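Local coordinates for erythrocyte membrane protein 1 (Plasmodium falciparum, PDB 6S8T) that probably binds the host cell-surface receptor ICAM-1 through this DBLbeta domain, one piece of a much longer surface protein of infected erythrocytes, at residues Thr338-Ala343 and Ala463-Cys468; Glu155-Tyr160 and Glu176-Ala181. All coordinates share one frame; numbering follows the deposited sequence.

Interaction 1. Residues Thr338-Ala343 and Ala463-Cys468; sequences TSCEQA and ANACKC
Anti to its own backbone N (chi1 170°), SG of Cys340 leaves helix 335-372 toward the C-terminal segment, whereas CG of Glu341 lies anti to its carbonyl carbon (chi1 -73°), and the extended chain beyond CG (chi2 179°) carries the carboxylate to Cys468 SG. Between them the two side chains meet the main chain of 463-468 at successive carbonyls. Cys340 SG rests 3.4 Å from Ala465 O, with Ala465 CB a looser apolar neighbour at 4.4 Å. One residue on, the methylene CG of Glu341 touches Cys466 O at 3.3 Å, close to where the backbones come nearest, Glu341 CA lying 5.1 Å from Cys466 CA. The carboxylate gains no hydrogen bond here: Glu341 OE2 and Cys466 O, both acceptors, stand 3.5 Å apart, a mildly unfavourable pairing that exposure to solvent would be expected to soften. Cys468 SG completes the contact, 4.0 Å from both CG and OE2 of Glu341. No hydrogen bond joins the segments, and the last residues hold their turn through weak backbone bonds to Asn464 O and Ala465 O. Covalent links do the fastening instead. Cys466 is bonded to Cys344 and Cys468 to Cys337, and the two bonds flank Cys340 and Glu341 in the helix sequence, while Cys340 itself pairs with Cys320 just beyond helix 293-319. Several cystines thus cluster where the last modelled residues meet the N-terminal part of helix 335-372, consistent with the disulfide-rich Duffy-binding-like fold.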
# COMPACT_ATOMS: atom_id res chain seq x y z
N THR A 338 -40.86 1.64 5.40
CA THR A 338 -40.26 2.70 4.60
C THR A 338 -38.79 2.89 4.93
O THR A 338 -37.95 3.01 4.02
CB THR A 338 -41.03 4.01 4.81
OG1 THR A 338 -42.40 3.83 4.43
CG2 THR A 338 -40.42 5.13 3.99
N SER A 339 -38.45 2.90 6.22
CA SER A 339 -37.04 3.04 6.60
C SER A 339 -36.23 1.82 6.20
O SER A 339 -35.02 1.93 5.97
CB SER A 339 -36.92 3.30 8.10
OG SER A 339 -37.40 2.19 8.85
N CYS A 340 -36.87 0.65 6.11
CA CYS A 340 -36.15 -0.54 5.68
C CYS A 340 -35.88 -0.51 4.18
O CYS A 340 -34.78 -0.84 3.73
CB CYS A 340 -36.93 -1.80 6.07
SG CYS A 340 -36.28 -3.34 5.34
N GLU A 341 -36.88 -0.10 3.38
CA GLU A 341 -36.68 -0.03 1.94
C GLU A 341 -35.66 1.04 1.58
O GLU A 341 -34.86 0.86 0.65
CB GLU A 341 -38.01 0.23 1.24
CG GLU A 341 -38.94 -0.97 1.21
CD GLU A 341 -40.26 -0.69 0.52
OE1 GLU A 341 -40.72 0.47 0.58
OE2 GLU A 341 -40.84 -1.62 -0.08
N GLN A 342 -35.66 2.17 2.30
CA GLN A 342 -34.65 3.19 2.06
C GLN A 342 -33.26 2.71 2.46
O GLN A 342 -32.27 3.10 1.84
CB GLN A 342 -35.01 4.48 2.80
CG GLN A 342 -36.26 5.17 2.28
CD GLN A 342 -36.62 6.40 3.08
OE1 GLN A 342 -36.10 6.62 4.17
NE2 GLN A 342 -37.51 7.22 2.53
N ALA A 343 -33.17 1.87 3.49
CA ALA A 343 -31.87 1.32 3.88
C ALA A 343 -31.35 0.33 2.84
O ALA A 343 -30.14 0.26 2.62
CB ALA A 343 -31.97 0.66 5.25
N ALA A 463 -33.53 -10.41 1.23
CA ALA A 463 -34.24 -10.26 -0.04
C ALA A 463 -35.73 -10.02 0.19
O ALA A 463 -36.34 -9.18 -0.47
CB ALA A 463 -34.02 -11.50 -0.91
N ASN A 464 -36.33 -10.76 1.13
CA ASN A 464 -37.73 -10.57 1.46
C ASN A 464 -37.97 -9.38 2.38
O ASN A 464 -39.09 -8.85 2.41
CB ASN A 464 -38.30 -11.83 2.11
CG ASN A 464 -38.37 -13.00 1.14
OD1 ASN A 464 -38.57 -12.82 -0.05
ND2 ASN A 464 -38.19 -14.21 1.67
N ALA A 465 -36.95 -8.95 3.13
CA ALA A 465 -37.13 -7.83 4.05
C ALA A 465 -37.30 -6.52 3.29
O ALA A 465 -38.09 -5.66 3.70
CB ALA A 465 -35.95 -7.74 5.01
N CYS A 466 -36.58 -6.34 2.19
CA CYS A 466 -36.68 -5.12 1.40
C CYS A 466 -38.00 -5.01 0.64
O CYS A 466 -38.27 -3.96 0.06
CB CYS A 466 -35.51 -5.03 0.41
SG CYS A 466 -33.86 -5.17 1.14
N LYS A 467 -38.81 -6.07 0.63
CA LYS A 467 -40.10 -6.05 -0.04
C LYS A 467 -41.27 -5.90 0.93
O LYS A 467 -42.40 -5.66 0.48
CB LYS A 467 -40.29 -7.32 -0.87
CG LYS A 467 -39.26 -7.50 -1.97
CD LYS A 467 -39.51 -8.77 -2.77
CE LYS A 467 -38.49 -8.95 -3.88
NZ LYS A 467 -38.74 -10.18 -4.67
N CYS A 468 -41.03 -6.05 2.23
CA CYS A 468 -42.07 -5.94 3.26
C CYS A 468 -43.23 -6.89 2.99
O CYS A 468 -44.27 -6.81 3.64
CB CYS A 468 -42.59 -4.50 3.35
SG CYS A 468 -41.30 -3.24 3.59

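Interaction 2. Residues Glu155-Tyr160 and Glu176-Ala181; sequences EIIKRY and ESICRA
Tyr160 and Ile178 form the tight part of this helix pair, with CG1 of Ile178 lying over one face of the ring, 3.8 Å from its centroid in a CH-pi contact. The methylene sits off-centre toward the rim, 3.6 Å from Tyr160 CD1, and Ile178 CD1 reaches the same ring atom at 3.8 Å. Tyr160 CG stands anti to the backbone N (chi1 -163°), and the ring beyond it reaches helix 172-194, where the phenol donates a 2.8 Å hydrogen bond from Tyr160 OH to Ser177 OG. That serine oxygen is buried and also bonded to Glu303 of helix 293-319, so a polar chain runs from tyrosine through serine to glutamate. Helices 137-163 and 172-194 are consecutive in the Duffy-binding domain and pack as an antiparallel helical hairpin, their local axes 9.8 Å apart at 143°. Away from the tyrosine the contacts are sparser, single carbon pairs: Ile157 CG1 and Ile178 CG2 meet at 3.9 Å, the side chains crossing at about a right angle, and Ile156 CG2 touches the small Ala181 CB at the same distance. Still, all six touching residues are buried. The more open side belongs to the outer surface of 155-160, where Lys158 is exposed, its CB directed away from the second helix, and Arg159 NE forms a salt bridge with Glu155 OE2 whose hydrogen-bond geometry is weak; NH2 of Arg159 has a second acidic partner in Asp84.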
# COMPACT_ATOMS: atom_id res chain seq x y z
N GLU A 155 1.47 9.64 12.60
CA GLU A 155 0.19 10.15 12.12
C GLU A 155 -0.79 9.03 11.81
O GLU A 155 -2.00 9.21 12.00
CB GLU A 155 0.42 11.02 10.88
CG GLU A 155 -0.76 11.92 10.53
CD GLU A 155 -0.93 13.07 11.50
OE1 GLU A 155 0.06 13.45 12.15
OE2 GLU A 155 -2.05 13.60 11.61
N ILE A 156 -0.30 7.88 11.35
CA ILE A 156 -1.19 6.76 11.05
C ILE A 156 -1.85 6.25 12.32
O ILE A 156 -3.06 6.01 12.36
CB ILE A 156 -0.42 5.64 10.33
CG1 ILE A 156 -0.14 6.01 8.88
CG2 ILE A 156 -1.19 4.33 10.39
CD1 ILE A 156 0.79 5.04 8.17
N ILE A 157 -1.06 6.08 13.39
CA ILE A 157 -1.60 5.56 14.64
C ILE A 157 -2.66 6.50 15.21
O ILE A 157 -3.75 6.07 15.60
CB ILE A 157 -0.46 5.30 15.63
CG1 ILE A 157 0.47 4.22 15.08
CG2 ILE A 157 -1.01 4.92 17.01
CD1 ILE A 157 1.70 3.95 15.91
N LYS A 158 -2.37 7.81 15.23
CA LYS A 158 -3.29 8.75 15.84
C LYS A 158 -4.55 8.96 15.00
O LYS A 158 -5.66 9.01 15.53
CB LYS A 158 -2.59 10.09 16.10
CG LYS A 158 -1.45 10.02 17.10
CD LYS A 158 -0.82 11.38 17.34
CE LYS A 158 0.36 11.30 18.30
NZ LYS A 158 -0.02 10.73 19.63
N ARG A 159 -4.39 9.08 13.68
CA ARG A 159 -5.56 9.35 12.84
C ARG A 159 -6.45 8.12 12.69
O ARG A 159 -7.66 8.26 12.50
CB ARG A 159 -5.13 9.86 11.46
CG ARG A 159 -4.67 11.30 11.46
CD ARG A 159 -4.47 11.81 10.04
NE ARG A 159 -4.22 13.25 10.02
CZ ARG A 159 -5.17 14.17 9.97
NH1 ARG A 159 -4.85 15.46 9.95
NH2 ARG A 159 -6.44 13.82 9.91
N TYR A 160 -5.87 6.92 12.77
CA TYR A 160 -6.70 5.72 12.75
C TYR A 160 -7.60 5.67 13.97
O TYR A 160 -8.80 5.39 13.85
CB TYR A 160 -5.81 4.47 12.68
CG TYR A 160 -6.54 3.21 12.27
CD1 TYR A 160 -7.39 2.55 13.14
CD2 TYR A 160 -6.37 2.69 10.99
CE1 TYR A 160 -8.06 1.40 12.76
CE2 TYR A 160 -7.02 1.54 10.60
CZ TYR A 160 -7.87 0.90 11.48
OH TYR A 160 -8.52 -0.25 11.08
N GLU A 176 -3.93 -5.00 14.85
CA GLU A 176 -3.31 -5.62 13.69
C GLU A 176 -3.54 -4.78 12.43
O GLU A 176 -2.64 -4.66 11.59
CB GLU A 176 -3.83 -7.04 13.50
CG GLU A 176 -2.87 -8.10 14.01
CD GLU A 176 -3.42 -9.51 13.84
OE1 GLU A 176 -4.62 -9.71 14.12
OE2 GLU A 176 -2.65 -10.40 13.42
N SER A 177 -4.72 -4.19 12.30
CA SER A 177 -5.00 -3.35 11.14
C SER A 177 -4.09 -2.12 11.12
O SER A 177 -3.65 -1.69 10.05
CB SER A 177 -6.47 -2.94 11.14
OG SER A 177 -6.81 -2.21 9.98
N ILE A 178 -3.80 -1.55 12.30
CA ILE A 178 -2.89 -0.41 12.37
C ILE A 178 -1.46 -0.85 12.05
O ILE A 178 -0.73 -0.14 11.35
CB ILE A 178 -2.97 0.25 13.76
CG1 ILE A 178 -4.36 0.81 14.03
CG2 ILE A 178 -1.94 1.36 13.88
CD1 ILE A 178 -4.52 1.42 15.42
N CYS A 179 -1.06 -2.02 12.54
CA CYS A 179 0.28 -2.53 12.23
C CYS A 179 0.45 -2.75 10.73
O CYS A 179 1.51 -2.45 10.17
CB CYS A 179 0.54 -3.82 13.02
SG CYS A 179 0.71 -3.59 14.84
N ARG A 180 -0.59 -3.27 10.06
CA ARG A 180 -0.50 -3.48 8.61
C ARG A 180 -0.39 -2.15 7.86
O ARG A 180 0.34 -2.06 6.87
CB ARG A 180 -1.72 -4.27 8.11
CG ARG A 180 -1.66 -5.77 8.38
CD ARG A 180 -2.74 -6.53 7.61
NE ARG A 180 -4.09 -6.06 7.91
CZ ARG A 180 -4.86 -6.56 8.87
NH1 ARG A 180 -6.08 -6.06 9.08
NH2 ARG A 180 -4.43 -7.56 9.63
N ALA A 181 -1.10 -1.12 8.32
CA ALA A 181 -1.05 0.18 7.65
C ALA A 181 0.34 0.79 7.72
O ALA A 181 0.80 1.42 6.76
CB ALA A 181 -2.08 1.13 8.27

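The centre of interaction 2 lies about 13 Å from the centre of the chain, that of interaction 1 about 37 Å, so the pair contrasts a helical core with an outlying end. Their centres are 36 Å apart and their nearest atoms about 23 Å, with no direct touch; in sequence, interaction 2 closes before interaction 1 opens. Helix 293-319 approaches both: Glu303, Trp304 and Lys307 adjoin the buried 155-160/176-181 contact, whereas Leu316 and Gln319, farther along, meet Ala343 of 338-343. Disulfides differ in role: Cys179-Cys278 leads out of the helix pair, while Cys344-Cys466 and Cys337-Cys468 bind the tail to the helix of 338-343.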